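Local coordinates for d-3-phosphoglycerate dehydrogenase oxidoreductase protein (Ralstonia solanacearum, PDB 3GG9), which probably catalyses the NAD-dependent oxidation of D-3-phosphoglycerate to 3-phosphohydroxypyruvate, as a D-isomer specific 2-hydroxyacid dehydrogenase, at the interface of chains A and B. Sequence-based numbering; all coordinates share one arbitrary frame. Chains: chain A/B, d-3-phosphoglycerate dehydrogenase oxidoreductase protein.

Contact 1: the interface of chains A and B. Residues chain A 11-12, 58, 299-301, 304, 309; chain B 129, 138-139, 154.
B:Gln139 pushes its side chain between A:Tyr11, A:Pro299, A:Ile301 and A:Val304 and loses more surface (123 Å²) than any other residue of this patch. Its amide NE2 meets the carbonyl oxygen O of A:Pro299 at 2.9 Å; the bond is almost straight, 177° at the hydrogen, and the acceptor lies in the amide plane. Tight packing flanks it. CB of A:Pro299 sits over the face of the six-membered ring of B:Trp138, 3.6 Å from its centroid. The edge of the same indole, at CD1, stands on the face of A:Tyr11, with the planes 80° apart. B:Trp138 is placed there with CG anti to its backbone N (chi1 177°). On the other flank CG2 of A:Ile301 lies over the centre of the B:Tyr129 ring, 3.8 Å from its centroid. The hydroxyl OH of B:Tyr129 meets A:Gln12 tip to tip, donating to a lone pair of OE1 at 2.6 Å. The looser side is watery: a water 2.6 Å from B:Gln139 OE1 also meets A:Gln12 OE1, a second links B:Gln139 NE2 to the A:His300 carbonyl, a third B:Tyr129 OH to the A:Val304 carbonyl. A:Arg58 comes tip to tip with B:Gln139, while its NH2 bonds A:Tyr309 OH at 2.9 Å. A:His300 belongs to the Pro-His-Ile stretch carrying the family's catalytic histidine, so the loop after B helix 126-134 reaches the partner's active-site region.

Contact 2: the interface of chains A and B. Residues chain A 124, 154-159; chain B 113, 305-307.
B:Glu305, B:Glu113 and A:Val157 hold the centre of this patch, where two carboxylates grip the backbone of the chain A segment 157-159. B:Glu305 buries 70 Å². Its CG is anti to the backbone N (chi1 -175°) and the chain then bends at chi2, which brings OE2 to the backbone N of A:Val157 at 3.0 Å. That N-H comes from above the carboxylate plane, while the N-H of B:Glu307 reaches the same oxygen from the opposite face, so OE2 is clamped between the chains and lies at the start of helix 306-324, whose end may favour its negative charge. B:Glu113 is extended and works as a fork: OE1 takes A:Leu158 N at 2.7 Å and OE2 takes A:Lys159 N at 3.1 Å, each on a syn lone pair. A water joins OE1 to A:Arg124 NH1 and the A:Arg156 carbonyl. Beside these carboxylates a parallel beta bridge pairs A:Gly155 with B:Glu305, the N of B:Arg306 donating to A:Gly155 O at 3.0 Å; B:Arg306 is poorly ordered. A:Val157 wedges among three glutamates, its CG2 lying 3.5 Å from CD of B:Glu113. Its CG1 stands between the backbone N and the carbonyl carbon (chi1 62°) and touches the carboxylate carbon CD of B:Glu307 at 3.3 Å.

Contact 3: the interface of chains A and B. Residues chain A 109-110, 113, 305-307; chain B 156-159, 161.
A:Arg306 and B:Arg156 lay their guanidinium groups face to face, the planes 5° apart and the overlap offset, with A:Arg306 NE 3.4 Å from B:Arg156 NH2. Like charges would repel here; the salt bridge from A:Arg306 NH2 to A:Glu307 OE2, 3.0 Å within the same chain, may offset this. CG of A:Glu307 covers the other face of the A:Arg306 guanidinium, and the amide of B:Gln161 comes to its edge without a hydrogen bond. Direct hydrogen bonds run from backbone N-H groups of chain B to carboxylates of chain A. A:Glu113 OE1 receives B:Leu158 N at 2.8 Å and OE2 receives B:Lys159 N at 3.2 Å, both on syn lone pairs. A:Glu305 OE2 takes B:Val157 N at 2.9 Å from one face of its plane and A:Glu307 N from the other. Two waters connect B:Lys159 O to the two oxygens of A:Glu307, one also meeting B:Gln161 NE2; another links A:Glu113 OE1 to B:Arg156 O. Apolar contact centres on B:Val157: CG1 lies anti to the carbonyl carbon (chi1 -78°), touching A:Glu305 CD at 3.6 Å and A:Ala110 CA at 3.7 Å, while CG2 faces A:Glu307. A:Val109 crosses B:Lys159 at about a right angle. Chain A thus offers the N-terminal ends of helices 109-123 and 306-324, with A:Glu305 just before the latter, to the chain B stretch that leads into strand 162-166.

Contact 1: the interface of chains A and B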
# COMPACT_ATOMS: atom_id res chain seq x y z
N TYR A 11 -10.57 -0.99 20.12
CA TYR A 11 -9.21 -0.64 20.55
C TYR A 11 -8.89 0.84 20.37
O TYR A 11 -8.23 1.42 21.21
CB TYR A 11 -8.13 -1.53 19.89
CG TYR A 11 -8.45 -3.00 20.02
CD1 TYR A 11 -8.15 -3.70 21.18
CD2 TYR A 11 -9.04 -3.70 18.97
CE1 TYR A 11 -8.46 -5.03 21.31
CE2 TYR A 11 -9.35 -5.04 19.08
CZ TYR A 11 -9.05 -5.71 20.26
OH TYR A 11 -9.37 -7.03 20.40
N GLN A 12 -9.40 1.44 19.30
CA GLN A 12 -9.11 2.83 18.98
C GLN A 12 -10.24 3.79 19.37
O GLN A 12 -10.22 4.95 18.94
CB GLN A 12 -8.83 2.98 17.48
CG GLN A 12 -7.50 2.43 17.10
CD GLN A 12 -7.25 2.39 15.60
OE1 GLN A 12 -7.68 1.46 14.91
NE2 GLN A 12 -6.47 3.36 15.10
N ARG A 58 -14.23 -10.69 17.58
CA ARG A 58 -13.22 -10.32 18.58
C ARG A 58 -13.39 -10.99 19.97
O ARG A 58 -12.40 -11.22 20.69
CB ARG A 58 -13.11 -8.80 18.71
CG ARG A 58 -12.62 -8.09 17.44
CD ARG A 58 -12.42 -6.60 17.64
NE ARG A 58 -12.15 -5.95 16.37
CZ ARG A 58 -12.17 -4.63 16.13
NH1 ARG A 58 -12.45 -3.73 17.05
NH2 ARG A 58 -11.92 -4.21 14.91
N PRO A 299 -2.69 -5.53 12.02
CA PRO A 299 -3.48 -6.08 13.12
C PRO A 299 -4.98 -6.21 12.84
O PRO A 299 -5.79 -5.50 13.44
CB PRO A 299 -3.21 -5.08 14.25
CG PRO A 299 -3.05 -3.78 13.53
CD PRO A 299 -2.41 -4.10 12.21
N HIS A 300 -5.32 -7.10 11.93
CA HIS A 300 -6.70 -7.41 11.61
C HIS A 300 -7.53 -6.17 11.34
O HIS A 300 -8.55 -5.95 11.99
CB HIS A 300 -7.35 -8.31 12.67
CG HIS A 300 -8.51 -9.10 12.14
ND1 HIS A 300 -9.03 -10.19 12.80
CD2 HIS A 300 -9.23 -8.97 11.00
CE1 HIS A 300 -10.03 -10.69 12.09
NE2 HIS A 300 -10.18 -9.96 11.00
N ILE A 301 -7.05 -5.37 10.38
CA ILE A 301 -7.70 -4.07 10.00
C ILE A 301 -8.54 -4.14 8.73
O ILE A 301 -9.08 -3.11 8.27
CB ILE A 301 -6.66 -2.95 9.90
CG1 ILE A 301 -5.51 -3.35 8.93
CG2 ILE A 301 -6.16 -2.59 11.31
CD1 ILE A 301 -4.41 -2.28 8.73
N VAL A 304 -11.72 -2.59 9.66
CA VAL A 304 -11.53 -1.35 10.46
C VAL A 304 -11.39 -0.16 9.52
O VAL A 304 -10.31 0.17 9.05
CB VAL A 304 -10.36 -1.47 11.50
CG1 VAL A 304 -10.32 -0.27 12.43
CG2 VAL A 304 -10.57 -2.72 12.32
N TYR A 309 -17.43 0.85 9.53
CA TYR A 309 -17.94 0.99 10.91
C TYR A 309 -19.32 1.69 10.94
O TYR A 309 -20.26 1.24 11.60
CB TYR A 309 -16.93 1.75 11.78
CG TYR A 309 -15.94 0.85 12.56
CD1 TYR A 309 -15.55 -0.40 12.06
CD2 TYR A 309 -15.38 1.27 13.77
CE1 TYR A 309 -14.64 -1.23 12.78
CE2 TYR A 309 -14.48 0.44 14.49
CZ TYR A 309 -14.13 -0.80 13.98
OH TYR A 309 -13.23 -1.63 14.66
N TYR B 129 0.10 1.35 11.38
CA TYR B 129 -0.43 0.14 12.03
C TYR B 129 0.65 -0.94 12.15
O TYR B 129 0.75 -1.60 13.18
CB TYR B 129 -1.62 -0.43 11.28
CG TYR B 129 -2.98 0.13 11.62
CD1 TYR B 129 -3.50 0.03 12.91
CD2 TYR B 129 -3.77 0.74 10.63
CE1 TYR B 129 -4.76 0.52 13.21
CE2 TYR B 129 -5.02 1.25 10.93
CZ TYR B 129 -5.51 1.14 12.20
OH TYR B 129 -6.78 1.61 12.44
N TRP B 138 -1.69 -3.15 19.70
CA TRP B 138 -2.59 -3.84 18.81
C TRP B 138 -3.61 -2.87 18.27
O TRP B 138 -4.40 -2.28 19.02
CB TRP B 138 -3.29 -4.98 19.52
CG TRP B 138 -4.29 -5.66 18.64
CD1 TRP B 138 -5.63 -5.46 18.62
CD2 TRP B 138 -4.01 -6.65 17.64
NE1 TRP B 138 -6.22 -6.25 17.69
CE2 TRP B 138 -5.25 -7.00 17.07
CE3 TRP B 138 -2.85 -7.28 17.18
CZ2 TRP B 138 -5.36 -7.95 16.04
CZ3 TRP B 138 -2.96 -8.22 16.16
CH2 TRP B 138 -4.21 -8.55 15.61
N GLN B 139 -3.57 -2.72 16.95
CA GLN B 139 -4.59 -1.97 16.21
C GLN B 139 -4.59 -0.52 16.65
O GLN B 139 -5.62 0.04 17.01
CB GLN B 139 -5.95 -2.64 16.34
CG GLN B 139 -6.84 -2.48 15.13
CD GLN B 139 -8.14 -3.21 15.27
OE1 GLN B 139 -9.10 -2.70 15.85
NE2 GLN B 139 -8.20 -4.41 14.73
N ILE B 154 -8.34 5.71 11.85
CA ILE B 154 -8.74 4.48 11.18
C ILE B 154 -8.79 4.66 9.65
O ILE B 154 -8.82 5.79 9.16
CB ILE B 154 -10.04 3.83 11.77
CG1 ILE B 154 -11.30 4.57 11.33
CG2 ILE B 154 -9.97 3.69 13.34
CD1 ILE B 154 -12.59 3.96 11.83
O HOH W 1 -9.60 -0.21 16.42
O HOH W 2 -8.09 1.06 10.13
O HOH W 3 -9.95 -6.83 14.26

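Contact 2: the interface of chains A and B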
# COMPACT_ATOMS: atom_id res chain seq x y z
N ARG A 124 6.10 -3.51 -3.09
CA ARG A 124 6.98 -2.35 -3.20
C ARG A 124 7.81 -2.13 -1.95
O ARG A 124 8.52 -1.11 -1.85
CB ARG A 124 6.23 -1.07 -3.57
CG ARG A 124 5.71 -1.05 -5.05
CD ARG A 124 6.80 -1.40 -6.10
NE ARG A 124 7.67 -0.26 -6.43
CZ ARG A 124 7.52 0.55 -7.48
NH1 ARG A 124 6.51 0.36 -8.33
NH2 ARG A 124 8.38 1.54 -7.66
N ILE A 154 14.35 -4.95 -3.72
CA ILE A 154 13.84 -3.96 -4.69
C ILE A 154 12.37 -4.22 -5.03
O ILE A 154 11.95 -5.37 -5.03
CB ILE A 154 14.78 -3.92 -5.96
CG1 ILE A 154 15.50 -2.57 -6.05
CG2 ILE A 154 14.07 -4.16 -7.27
CD1 ILE A 154 16.69 -2.49 -5.15
N GLY A 155 11.62 -3.17 -5.33
CA GLY A 155 10.22 -3.30 -5.72
C GLY A 155 9.95 -4.15 -6.95
O GLY A 155 10.84 -4.38 -7.78
N ARG A 156 8.73 -4.67 -7.03
CA ARG A 156 8.29 -5.47 -8.16
C ARG A 156 6.99 -4.89 -8.71
O ARG A 156 6.08 -4.53 -7.96
CB ARG A 156 8.08 -6.93 -7.75
CG ARG A 156 9.15 -7.45 -6.80
CD ARG A 156 8.99 -8.95 -6.55
NE ARG A 156 9.91 -9.75 -7.36
CZ ARG A 156 9.58 -10.34 -8.50
NH1 ARG A 156 8.35 -10.26 -9.00
NH2 ARG A 156 10.50 -11.03 -9.13
N VAL A 157 6.92 -4.81 -10.03
CA VAL A 157 5.76 -4.27 -10.74
C VAL A 157 4.71 -5.38 -10.79
O VAL A 157 5.06 -6.57 -10.82
CB VAL A 157 6.18 -3.79 -12.17
CG1 VAL A 157 6.69 -4.92 -12.97
CG2 VAL A 157 5.06 -3.14 -12.92
N LEU A 158 3.43 -5.00 -10.74
CA LEU A 158 2.34 -5.97 -10.84
C LEU A 158 2.00 -6.27 -12.29
O LEU A 158 1.75 -7.42 -12.64
CB LEU A 158 1.10 -5.47 -10.10
CG LEU A 158 1.26 -5.25 -8.59
CD1 LEU A 158 -0.04 -4.67 -8.03
CD2 LEU A 158 1.56 -6.55 -7.90
N LYS A 159 1.97 -5.23 -13.13
CA LYS A 159 1.63 -5.39 -14.56
C LYS A 159 2.34 -6.59 -15.19
O LYS A 159 3.55 -6.69 -15.12
CB LYS A 159 1.97 -4.14 -15.37
CG LYS A 159 1.53 -4.26 -16.85
CD LYS A 159 1.87 -3.02 -17.69
CE LYS A 159 1.15 -3.09 -19.02
NZ LYS A 159 1.53 -2.00 -19.94
N GLU B 113 2.44 2.67 -10.33
CA GLU B 113 2.05 1.66 -9.36
C GLU B 113 2.51 2.08 -7.96
O GLU B 113 1.77 1.90 -7.00
CB GLU B 113 2.59 0.30 -9.73
CG GLU B 113 1.92 -0.29 -11.01
CD GLU B 113 2.28 -1.73 -11.26
OE1 GLU B 113 3.03 -2.34 -10.45
OE2 GLU B 113 1.80 -2.29 -12.26
N GLU B 305 12.61 -0.45 -9.12
CA GLU B 305 11.78 -1.62 -9.35
C GLU B 305 12.51 -2.51 -10.38
O GLU B 305 13.18 -1.99 -11.27
CB GLU B 305 10.40 -1.18 -9.86
CG GLU B 305 9.36 -2.28 -10.03
CD GLU B 305 9.50 -2.99 -11.36
OE1 GLU B 305 9.58 -2.28 -12.39
OE2 GLU B 305 9.56 -4.25 -11.36
N ARG B 306 12.36 -3.83 -10.25
CA ARG B 306 13.08 -4.82 -11.08
C ARG B 306 12.98 -4.67 -12.60
O ARG B 306 14.01 -4.57 -13.27
CB ARG B 306 12.71 -6.24 -10.67
CG ARG B 306 13.75 -7.27 -11.07
CD ARG B 306 13.19 -8.69 -11.10
NE ARG B 306 12.00 -8.83 -11.94
CZ ARG B 306 12.00 -8.88 -13.27
NH1 ARG B 306 10.84 -9.04 -13.91
NH2 ARG B 306 13.12 -8.77 -13.98
N GLU B 307 11.77 -4.62 -13.14
CA GLU B 307 11.58 -4.47 -14.58
C GLU B 307 12.02 -3.11 -15.09
O GLU B 307 12.58 -3.00 -16.21
CB GLU B 307 10.12 -4.75 -14.98
CG GLU B 307 9.69 -6.15 -14.56
CD GLU B 307 8.41 -6.66 -15.23
OE1 GLU B 307 7.94 -6.04 -16.22
OE2 GLU B 307 7.87 -7.67 -14.72
O HOH W 4 4.71 -2.03 -8.46
O HOH W 5 5.50 -5.02 -16.71
O HOH W 6 5.54 -8.58 -15.31

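Contact 3: the interface of chains A and B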
# COMPACT_ATOMS: atom_id res chain seq x y z
N VAL A 109 -16.19 -4.54 0.54
CA VAL A 109 -15.33 -3.51 -0.04
C VAL A 109 -14.10 -3.17 0.80
O VAL A 109 -13.00 -3.15 0.26
CB VAL A 109 -16.11 -2.23 -0.36
CG1 VAL A 109 -15.19 -1.18 -0.99
CG2 VAL A 109 -17.28 -2.60 -1.30
N ALA A 110 -14.29 -2.91 2.10
CA ALA A 110 -13.15 -2.58 3.01
C ALA A 110 -12.09 -3.67 3.11
O ALA A 110 -10.89 -3.35 3.01
CB ALA A 110 -13.63 -2.17 4.40
N GLU A 113 -10.22 -3.85 -0.39
CA GLU A 113 -9.27 -2.77 -0.60
C GLU A 113 -8.07 -2.98 0.29
O GLU A 113 -6.94 -2.70 -0.09
CB GLU A 113 -9.90 -1.44 -0.29
CG GLU A 113 -10.95 -1.09 -1.37
CD GLU A 113 -11.36 0.36 -1.36
OE1 GLU A 113 -10.81 1.12 -0.56
OE2 GLU A 113 -12.23 0.74 -2.18
N GLU A 305 -12.52 0.46 9.20
CA GLU A 305 -12.55 1.51 8.21
C GLU A 305 -13.81 2.31 8.51
O GLU A 305 -14.82 1.75 8.90
CB GLU A 305 -12.57 0.88 6.80
CG GLU A 305 -12.57 1.85 5.63
CD GLU A 305 -13.95 2.38 5.27
OE1 GLU A 305 -14.90 1.56 5.17
OE2 GLU A 305 -14.08 3.62 5.07
N ARG A 306 -13.75 3.62 8.29
CA ARG A 306 -14.80 4.53 8.77
C ARG A 306 -16.20 4.26 8.21
O ARG A 306 -17.17 4.23 8.96
CB ARG A 306 -14.39 6.00 8.58
CG ARG A 306 -13.90 6.34 7.18
CD ARG A 306 -14.41 7.71 6.81
NE ARG A 306 -14.51 7.90 5.36
CZ ARG A 306 -15.50 8.58 4.79
NH1 ARG A 306 -16.46 9.10 5.54
NH2 ARG A 306 -15.54 8.72 3.47
N GLU A 307 -16.28 4.05 6.89
CA GLU A 307 -17.58 3.78 6.24
C GLU A 307 -18.10 2.40 6.67
O GLU A 307 -19.28 2.24 6.97
CB GLU A 307 -17.47 3.84 4.72
CG GLU A 307 -17.12 5.23 4.20
CD GLU A 307 -17.39 5.41 2.69
OE1 GLU A 307 -18.17 4.62 2.10
OE2 GLU A 307 -16.81 6.35 2.10
N ARG B 156 -9.79 4.36 5.48
CA ARG B 156 -10.82 5.04 4.71
C ARG B 156 -10.91 4.30 3.37
O ARG B 156 -9.87 4.07 2.75
CB ARG B 156 -10.43 6.50 4.47
CG ARG B 156 -10.27 7.33 5.74
CD ARG B 156 -9.95 8.79 5.49
NE ARG B 156 -11.14 9.60 5.20
CZ ARG B 156 -11.93 10.16 6.12
NH1 ARG B 156 -11.69 9.97 7.42
NH2 ARG B 156 -12.97 10.89 5.75
N VAL B 157 -12.10 3.88 2.95
CA VAL B 157 -12.22 3.27 1.62
C VAL B 157 -12.08 4.30 0.50
O VAL B 157 -12.32 5.49 0.68
CB VAL B 157 -13.51 2.41 1.36
CG1 VAL B 157 -13.41 1.01 2.00
CG2 VAL B 157 -14.78 3.15 1.73
N LEU B 158 -11.69 3.81 -0.66
CA LEU B 158 -11.46 4.66 -1.80
C LEU B 158 -12.75 4.79 -2.59
O LEU B 158 -13.07 5.88 -3.09
CB LEU B 158 -10.36 4.05 -2.68
CG LEU B 158 -8.97 3.91 -2.02
CD1 LEU B 158 -8.05 3.31 -3.05
CD2 LEU B 158 -8.46 5.27 -1.58
N LYS B 159 -13.51 3.69 -2.65
CA LYS B 159 -14.77 3.64 -3.39
C LYS B 159 -15.66 4.80 -3.01
O LYS B 159 -15.94 5.04 -1.84
CB LYS B 159 -15.50 2.30 -3.16
CG LYS B 159 -16.73 2.12 -4.09
CD LYS B 159 -17.48 0.83 -3.76
CE LYS B 159 -18.72 0.67 -4.64
NZ LYS B 159 -19.40 -0.64 -4.30
N GLN B 161 -15.01 7.93 -3.21
CA GLN B 161 -14.30 9.19 -2.92
C GLN B 161 -13.77 9.86 -4.17
O GLN B 161 -13.65 9.22 -5.21
CB GLN B 161 -13.15 8.98 -1.92
CG GLN B 161 -13.64 8.39 -0.59
CD GLN B 161 -14.25 9.47 0.29
OE1 GLN B 161 -13.54 10.31 0.82
NE2 GLN B 161 -15.57 9.46 0.43
O HOH W 7 -17.21 6.89 -0.27
O HOH W 8 -17.82 3.49 -0.43
O HOH W 9 -9.40 1.24 1.52

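Contacts 2 and 3 are twins across the two-fold axis, about 25 Å apart between their C-alpha centres: glutamates 113 and 305 of one chain hold segment 157-159 of the other in each, though A:Val157 and B:Val157 differ in rotamer. Contact 1 lies about 14 Å from contact 3 and about 29 Å from contact 2, again between C-alpha centres. It adjoins contact 3 through the chain A stretch 299-309 and the chain B stretch 154-161. Each subunit therefore clasps its neighbour reciprocally, beside the active-site histidine, which suits the dimers usual in this family.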